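Local structure of tapirin (Caldicellulosiruptor kristjanssonii, 6N2B) at residues Met301-Tyr315 against Gln321-Ile335. The protein binds calcium and probably cellulose, consistent with a role in attaching this extreme thermophile to cellulosic substrates. Sequence-based numbering, arbitrary orientation.
Sequences MELNGYGYYKANEIY and QVKNYGNFEIGSIGI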
loop_
_atom_site.group_PDB
_atom_site.type_symbol
_atom_site.label_atom_id
_atom_site.label_comp_id
_atom_site.label_asym_id
_atom_site.label_seq_id
_atom_site.Cartn_x
_atom_site.Cartn_y
_atom_site.Cartn_z
ATOM N N MET A 301 -9.533 -0.433 -11.703
ATOM C CA MET A 301 -8.560 0.569 -11.278
ATOM C C MET A 301 -9.010 1.901 -11.850
ATOM O O MET A 301 -8.928 2.110 -13.062
ATOM C CB MET A 301 -7.152 0.247 -11.758
ATOM C CG MET A 301 -6.154 1.340 -11.402
ATOM S SD MET A 301 -4.448 0.757 -11.446
ATOM C CE MET A 301 -4.142 0.786 -13.218
ATOM N N GLU A 302 -9.478 2.791 -10.990
ATOM C CA GLU A 302 -9.970 4.098 -11.397
ATOM C C GLU A 302 -8.884 5.120 -11.094
ATOM O O GLU A 302 -8.617 5.435 -9.928
ATOM C CB GLU A 302 -11.272 4.421 -10.673
ATOM C CG GLU A 302 -11.953 5.686 -11.116
ATOM C CD GLU A 302 -13.202 5.956 -10.308
ATOM O OE1 GLU A 302 -13.757 4.985 -9.734
ATOM O OE2 GLU A 302 -13.621 7.137 -10.237
ATOM N N LEU A 303 -8.250 5.626 -12.149
ATOM C CA LEU A 303 -7.156 6.581 -12.018
ATOM C C LEU A 303 -7.703 7.963 -12.354
ATOM O O LEU A 303 -7.548 8.474 -13.465
ATOM C CB LEU A 303 -5.994 6.189 -12.924
ATOM C CG LEU A 303 -5.446 4.806 -12.597
ATOM C CD1 LEU A 303 -4.325 4.397 -13.553
ATOM C CD2 LEU A 303 -4.963 4.776 -11.161
ATOM N N ASN A 304 -8.378 8.564 -11.378
ATOM C CA ASN A 304 -8.764 9.955 -11.526
ATOM C C ASN A 304 -7.538 10.824 -11.401
ATOM O O ASN A 304 -6.495 10.403 -10.911
ATOM C CB ASN A 304 -9.802 10.371 -10.494
ATOM C CG ASN A 304 -11.173 9.882 -10.848
ATOM O OD1 ASN A 304 -11.813 10.415 -11.761
ATOM N ND2 ASN A 304 -11.630 8.838 -10.154
ATOM N N GLY A 305 -7.678 12.067 -11.830
ATOM C CA GLY A 305 -6.577 12.786 -12.406
ATOM C C GLY A 305 -6.026 13.921 -11.572
ATOM O O GLY A 305 -6.436 14.176 -10.436
ATOM N N TYR A 306 -5.171 14.688 -12.247
ATOM C CA TYR A 306 -3.979 15.346 -11.750
ATOM C C TYR A 306 -3.142 14.293 -11.053
ATOM O O TYR A 306 -3.190 14.109 -9.834
ATOM C CB TYR A 306 -4.353 16.568 -10.937
ATOM C CG TYR A 306 -4.885 17.585 -11.917
ATOM C CD1 TYR A 306 -4.209 17.820 -13.118
ATOM C CD2 TYR A 306 -6.101 18.237 -11.709
ATOM C CE1 TYR A 306 -4.699 18.714 -14.056
ATOM C CE2 TYR A 306 -6.598 19.142 -12.650
ATOM C CZ TYR A 306 -5.892 19.373 -13.820
ATOM O OH TYR A 306 -6.378 20.260 -14.752
ATOM N N GLY A 307 -2.415 13.558 -11.880
ATOM C CA GLY A 307 -1.586 12.468 -11.439
ATOM C C GLY A 307 -0.839 11.864 -12.604
ATOM O O GLY A 307 -1.317 11.897 -13.742
ATOM N N TYR A 308 0.340 11.320 -12.333
ATOM C CA TYR A 308 1.110 10.573 -13.313
ATOM C C TYR A 308 1.250 9.159 -12.778
ATOM O O TYR A 308 1.965 8.927 -11.796
ATOM C CB TYR A 308 2.464 11.231 -13.560
ATOM C CG TYR A 308 2.319 12.536 -14.292
ATOM C CD1 TYR A 308 1.968 13.706 -13.608
ATOM C CD2 TYR A 308 2.498 12.603 -15.677
ATOM C CE1 TYR A 308 1.816 14.915 -14.280
ATOM C CE2 TYR A 308 2.349 13.803 -16.365
ATOM C CZ TYR A 308 2.007 14.957 -15.663
ATOM O OH TYR A 308 1.859 16.148 -16.349
ATOM N N TYR A 309 0.565 8.224 -13.415
ATOM C CA TYR A 309 0.483 6.845 -12.968
ATOM C C TYR A 309 1.240 5.959 -13.946
ATOM O O TYR A 309 0.868 5.869 -15.116
ATOM C CB TYR A 309 -0.976 6.424 -12.881
ATOM C CG TYR A 309 -1.825 7.328 -12.027
ATOM C CD1 TYR A 309 -1.934 7.115 -10.653
ATOM C CD2 TYR A 309 -2.537 8.381 -12.585
ATOM C CE1 TYR A 309 -2.721 7.935 -9.863
ATOM C CE2 TYR A 309 -3.330 9.214 -11.795
ATOM C CZ TYR A 309 -3.421 8.984 -10.435
ATOM O OH TYR A 309 -4.210 9.800 -9.633
ATOM N N LYS A 310 2.280 5.294 -13.465
ATOM C CA LYS A 310 3.073 4.380 -14.270
ATOM C C LYS A 310 2.982 2.968 -13.705
ATOM O O LYS A 310 3.188 2.753 -12.507
ATOM C CB LYS A 310 4.537 4.833 -14.323
ATOM C CG LYS A 310 4.718 6.264 -14.839
ATOM C CD LYS A 310 6.184 6.686 -14.782
ATOM C CE LYS A 310 6.356 8.203 -14.754
ATOM N NZ LYS A 310 6.628 8.801 -16.096
ATOM N N ALA A 311 2.675 2.006 -14.561
ATOM C CA ALA A 311 2.890 0.602 -14.247
ATOM C C ALA A 311 3.709 -0.024 -15.369
ATOM O O ALA A 311 3.553 0.333 -16.538
ATOM C CB ALA A 311 1.569 -0.156 -14.073
ATOM N N ASN A 312 4.595 -0.946 -15.015
ATOM C CA ASN A 312 5.316 -1.666 -16.053
ATOM C C ASN A 312 4.514 -2.851 -16.567
ATOM O O ASN A 312 4.536 -3.143 -17.766
ATOM C CB ASN A 312 6.668 -2.130 -15.532
ATOM C CG ASN A 312 7.690 -2.200 -16.630
ATOM O OD1 ASN A 312 8.010 -1.183 -17.259
ATOM N ND2 ASN A 312 8.199 -3.404 -16.891
ATOM N N GLU A 313 3.836 -3.565 -15.668
ATOM C CA GLU A 313 2.871 -4.595 -16.019
ATOM C C GLU A 313 1.585 -4.243 -15.305
ATOM O O GLU A 313 1.625 -3.769 -14.165
ATOM C CB GLU A 313 3.334 -5.991 -15.607
ATOM C CG GLU A 313 4.831 -6.182 -15.703
ATOM C CD GLU A 313 5.288 -7.621 -15.448
ATOM O OE1 GLU A 313 4.427 -8.518 -15.250
ATOM O OE2 GLU A 313 6.525 -7.851 -15.448
ATOM N N ILE A 314 0.451 -4.443 -15.982
ATOM C CA ILE A 314 -0.869 -4.208 -15.392
ATOM C C ILE A 314 -1.788 -5.330 -15.849
ATOM O O ILE A 314 -1.905 -5.592 -17.048
ATOM C CB ILE A 314 -1.443 -2.818 -15.761
ATOM C CG1 ILE A 314 -2.943 -2.720 -15.460
ATOM C CG2 ILE A 314 -1.207 -2.487 -17.212
ATOM C CD1 ILE A 314 -3.284 -2.746 -13.988
ATOM N N TYR A 315 -2.415 -6.011 -14.901
ATOM C CA TYR A 315 -3.372 -7.065 -15.202
ATOM C C TYR A 315 -4.657 -6.771 -14.457
ATOM O O TYR A 315 -4.621 -6.454 -13.265
ATOM C CB TYR A 315 -2.841 -8.439 -14.797
ATOM C CG TYR A 315 -1.440 -8.713 -15.282
ATOM C CD1 TYR A 315 -1.211 -9.137 -16.578
ATOM C CD2 TYR A 315 -0.344 -8.541 -14.446
ATOM C CE1 TYR A 315 0.084 -9.394 -17.035
ATOM C CE2 TYR A 315 0.943 -8.803 -14.886
ATOM C CZ TYR A 315 1.152 -9.221 -16.187
ATOM O OH TYR A 315 2.420 -9.467 -16.647
ATOM N N GLN A 321 -10.049 2.630 -15.681
ATOM C CA GLN A 321 -10.480 3.956 -16.081
ATOM C C GLN A 321 -9.348 4.940 -15.854
ATOM O O GLN A 321 -8.707 4.932 -14.805
ATOM C CB GLN A 321 -11.692 4.426 -15.290
ATOM C CG GLN A 321 -12.876 3.502 -15.261
ATOM C CD GLN A 321 -13.891 3.932 -14.196
ATOM O OE1 GLN A 321 -14.572 4.961 -14.341
ATOM N NE2 GLN A 321 -13.973 3.157 -13.105
ATOM N N VAL A 322 -9.120 5.796 -16.834
ATOM C CA VAL A 322 -8.182 6.895 -16.723
ATOM C C VAL A 322 -8.979 8.137 -17.095
ATOM O O VAL A 322 -9.383 8.287 -18.254
ATOM C CB VAL A 322 -6.971 6.701 -17.647
ATOM C CG1 VAL A 322 -5.976 7.845 -17.511
ATOM C CG2 VAL A 322 -6.307 5.369 -17.357
ATOM N N LYS A 323 -9.250 9.006 -16.121
ATOM C CA LYS A 323 -10.128 10.133 -16.413
ATOM C C LYS A 323 -9.774 11.335 -15.551
ATOM O O LYS A 323 -8.908 11.275 -14.670
ATOM C CB LYS A 323 -11.607 9.758 -16.229
ATOM C CG LYS A 323 -11.992 9.381 -14.817
ATOM C CD LYS A 323 -13.241 8.516 -14.775
ATOM C CE LYS A 323 -13.960 8.645 -13.429
ATOM N NZ LYS A 323 -15.234 7.859 -13.367
ATOM N N ASN A 324 -10.471 12.436 -15.839
ATOM C CA ASN A 324 -10.339 13.710 -15.129
ATOM C C ASN A 324 -8.885 14.170 -15.069
ATOM O O ASN A 324 -8.370 14.546 -14.019
ATOM C CB ASN A 324 -10.965 13.624 -13.741
ATOM C CG ASN A 324 -12.462 13.404 -13.810
ATOM O OD1 ASN A 324 -13.178 14.196 -14.426
ATOM N ND2 ASN A 324 -12.942 12.305 -13.226
ATOM N N TYR A 325 -8.235 14.149 -16.231
ATOM C CA TYR A 325 -6.868 14.607 -16.512
ATOM C C TYR A 325 -5.797 13.647 -16.011
ATOM O O TYR A 325 -4.614 14.013 -16.003
ATOM C CB TYR A 325 -6.592 16.005 -15.957
ATOM C CG TYR A 325 -7.431 17.049 -16.633
ATOM C CD1 TYR A 325 -8.690 17.376 -16.141
ATOM C CD2 TYR A 325 -6.988 17.690 -17.790
ATOM C CE1 TYR A 325 -9.493 18.326 -16.769
ATOM C CE2 TYR A 325 -7.779 18.648 -18.430
ATOM C CZ TYR A 325 -9.032 18.961 -17.913
ATOM O OH TYR A 325 -9.829 19.905 -18.524
ATOM N N GLY A 326 -6.154 12.420 -15.640
ATOM C CA GLY A 326 -5.148 11.466 -15.216
ATOM C C GLY A 326 -4.267 11.005 -16.362
ATOM O O GLY A 326 -4.692 10.911 -17.509
ATOM N N ASN A 327 -3.012 10.705 -16.025
ATOM C CA ASN A 327 -2.002 10.233 -16.964
ATOM C C ASN A 327 -1.588 8.834 -16.561
ATOM O O ASN A 327 -1.092 8.635 -15.447
ATOM C CB ASN A 327 -0.768 11.127 -16.956
ATOM C CG ASN A 327 -0.881 12.273 -17.899
ATOM O OD1 ASN A 327 -0.262 12.273 -18.960
ATOM N ND2 ASN A 327 -1.673 13.275 -17.521
ATOM N N PHE A 328 -1.742 7.878 -17.469
ATOM C CA PHE A 328 -1.410 6.493 -17.171
ATOM C C PHE A 328 -0.519 5.940 -18.272
ATOM O O PHE A 328 -0.920 5.935 -19.438
ATOM C CB PHE A 328 -2.678 5.660 -17.030
ATOM C CG PHE A 328 -2.412 4.223 -16.763
ATOM C CD1 PHE A 328 -1.365 3.848 -15.941
ATOM C CD2 PHE A 328 -3.203 3.240 -17.342
ATOM C CE1 PHE A 328 -1.112 2.517 -15.703
ATOM C CE2 PHE A 328 -2.961 1.906 -17.101
ATOM C CZ PHE A 328 -1.923 1.538 -16.278
ATOM N N GLU A 329 0.673 5.458 -17.906
ATOM C CA GLU A 329 1.622 4.877 -18.853
ATOM C C GLU A 329 1.865 3.405 -18.550
ATOM O O GLU A 329 2.121 3.041 -17.399
ATOM C CB GLU A 329 2.965 5.599 -18.819
ATOM C CG GLU A 329 2.904 7.104 -18.902
ATOM C CD GLU A 329 4.274 7.687 -19.204
ATOM O OE1 GLU A 329 5.290 6.979 -18.966
ATOM O OE2 GLU A 329 4.327 8.839 -19.697
ATOM N N ILE A 330 1.830 2.571 -19.587
ATOM C CA ILE A 330 2.150 1.157 -19.473
ATOM C C ILE A 330 3.529 0.925 -20.074
ATOM O O ILE A 330 3.735 1.135 -21.276
ATOM C CB ILE A 330 1.095 0.289 -20.166
ATOM C CG1 ILE A 330 -0.286 0.584 -19.581
ATOM C CG2 ILE A 330 1.452 -1.188 -20.022
ATOM C CD1 ILE A 330 -1.399 -0.042 -20.357
ATOM N N GLY A 331 4.471 0.467 -19.244
ATOM C CA GLY A 331 5.858 0.403 -19.667
ATOM C C GLY A 331 6.225 -0.842 -20.440
ATOM O O GLY A 331 7.128 -0.802 -21.282
ATOM N N SER A 332 5.530 -1.952 -20.195
ATOM C CA SER A 332 5.912 -3.199 -20.841
ATOM C C SER A 332 4.728 -4.065 -21.288
ATOM O O SER A 332 4.727 -4.546 -22.427
ATOM C CB SER A 332 6.834 -3.985 -19.916
ATOM O OG SER A 332 7.270 -5.173 -20.538
ATOM N N ILE A 333 3.720 -4.295 -20.441
ATOM C CA ILE A 333 2.614 -5.176 -20.837
ATOM C C ILE A 333 1.345 -4.832 -20.066
ATOM O O ILE A 333 1.390 -4.402 -18.910
ATOM C CB ILE A 333 2.997 -6.668 -20.659
ATOM C CG1 ILE A 333 1.995 -7.571 -21.366
ATOM C CG2 ILE A 333 3.084 -7.017 -19.203
ATOM C CD1 ILE A 333 2.464 -9.012 -21.476
ATOM N N GLY A 334 0.207 -5.024 -20.719
ATOM C CA GLY A 334 -1.086 -4.878 -20.089
ATOM C C GLY A 334 -2.059 -5.928 -20.592
ATOM O O GLY A 334 -2.102 -6.220 -21.794
ATOM N N ILE A 335 -2.812 -6.532 -19.670
ATOM C CA ILE A 335 -3.902 -7.444 -19.998
ATOM C C ILE A 335 -5.081 -7.108 -19.104
ATOM O O ILE A 335 -5.088 -7.460 -17.921
ATOM C CB ILE A 335 -3.513 -8.916 -19.807
ATOM C CG1 ILE A 335 -2.163 -9.216 -20.447
ATOM C CG2 ILE A 335 -4.614 -9.800 -20.349
ATOM C CD1 ILE A 335 -1.664 -10.630 -20.193
HETATM O O HOH W 1 -2.587 14.706 -14.762
#
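Segments 301-315 and 321-335 are successive rungs of a parallel beta-helix, pairing in parallel on three faces: Glu302-Leu303 with Gln321-Val322, Tyr308-Ala311 with Asn327-Ile330, and Glu313-Tyr315 with Ile333-Ile335. On the middle face the bonds alternate between the strands: Tyr309 N donates to Asn327 O (2.7 Å), and Tyr309 O accepts from Glu329 N. At the corner between Ala311 and Glu313 a beta bulge shifts the register by one residue, and Asn312 O accepts from Ile333 N (3.0 Å).

Phe328 occupies the interior between the faces. Its CG lies anti to the backbone N (chi1 178°), and Leu303 CD1 packs over one face of the ring, off centre, 3.7 Å from Phe328 CG. Ile314 CG2 approaches the edge of the ring, and Met301, its chain bent at chi3, brings CE to Phe328 CZ. Strand 346-349 of the next rung continues the stack, with Thr347 against Phe328.

The type I' turn Lys323-Gly326 is tied to the loop after Leu303 by an asparagine pair: Asn324 ND2 donates to Asn304 OD1 at 2.6 Å, the two amides nearly coplanar (20°). Asn304 ND2 in turn donates to Glu302 OE2, which forms a salt bridge with Lys323 NZ (3.6 Å). Gln321 OE1 accepts from that same ammonium, giving it a second partner. Beyond, Tyr306 and Tyr325 run side by side with rings 8° from parallel but slid apart; Tyr325 CB packs over the Tyr306 face, and Tyr306 OH lies 3.8 Å above the centre of the Tyr325 ring. A water accepts from Gly307 N and Asn327 ND2 and donates to Tyr325 O, linking the start of strand 307-311 to the next rung; Asn327 OD1 is bound by Arg346.

Parallel strand pairing on three faces, with inward apolar side chains stacked from rung to rung, is characteristic of the parallel beta-helix.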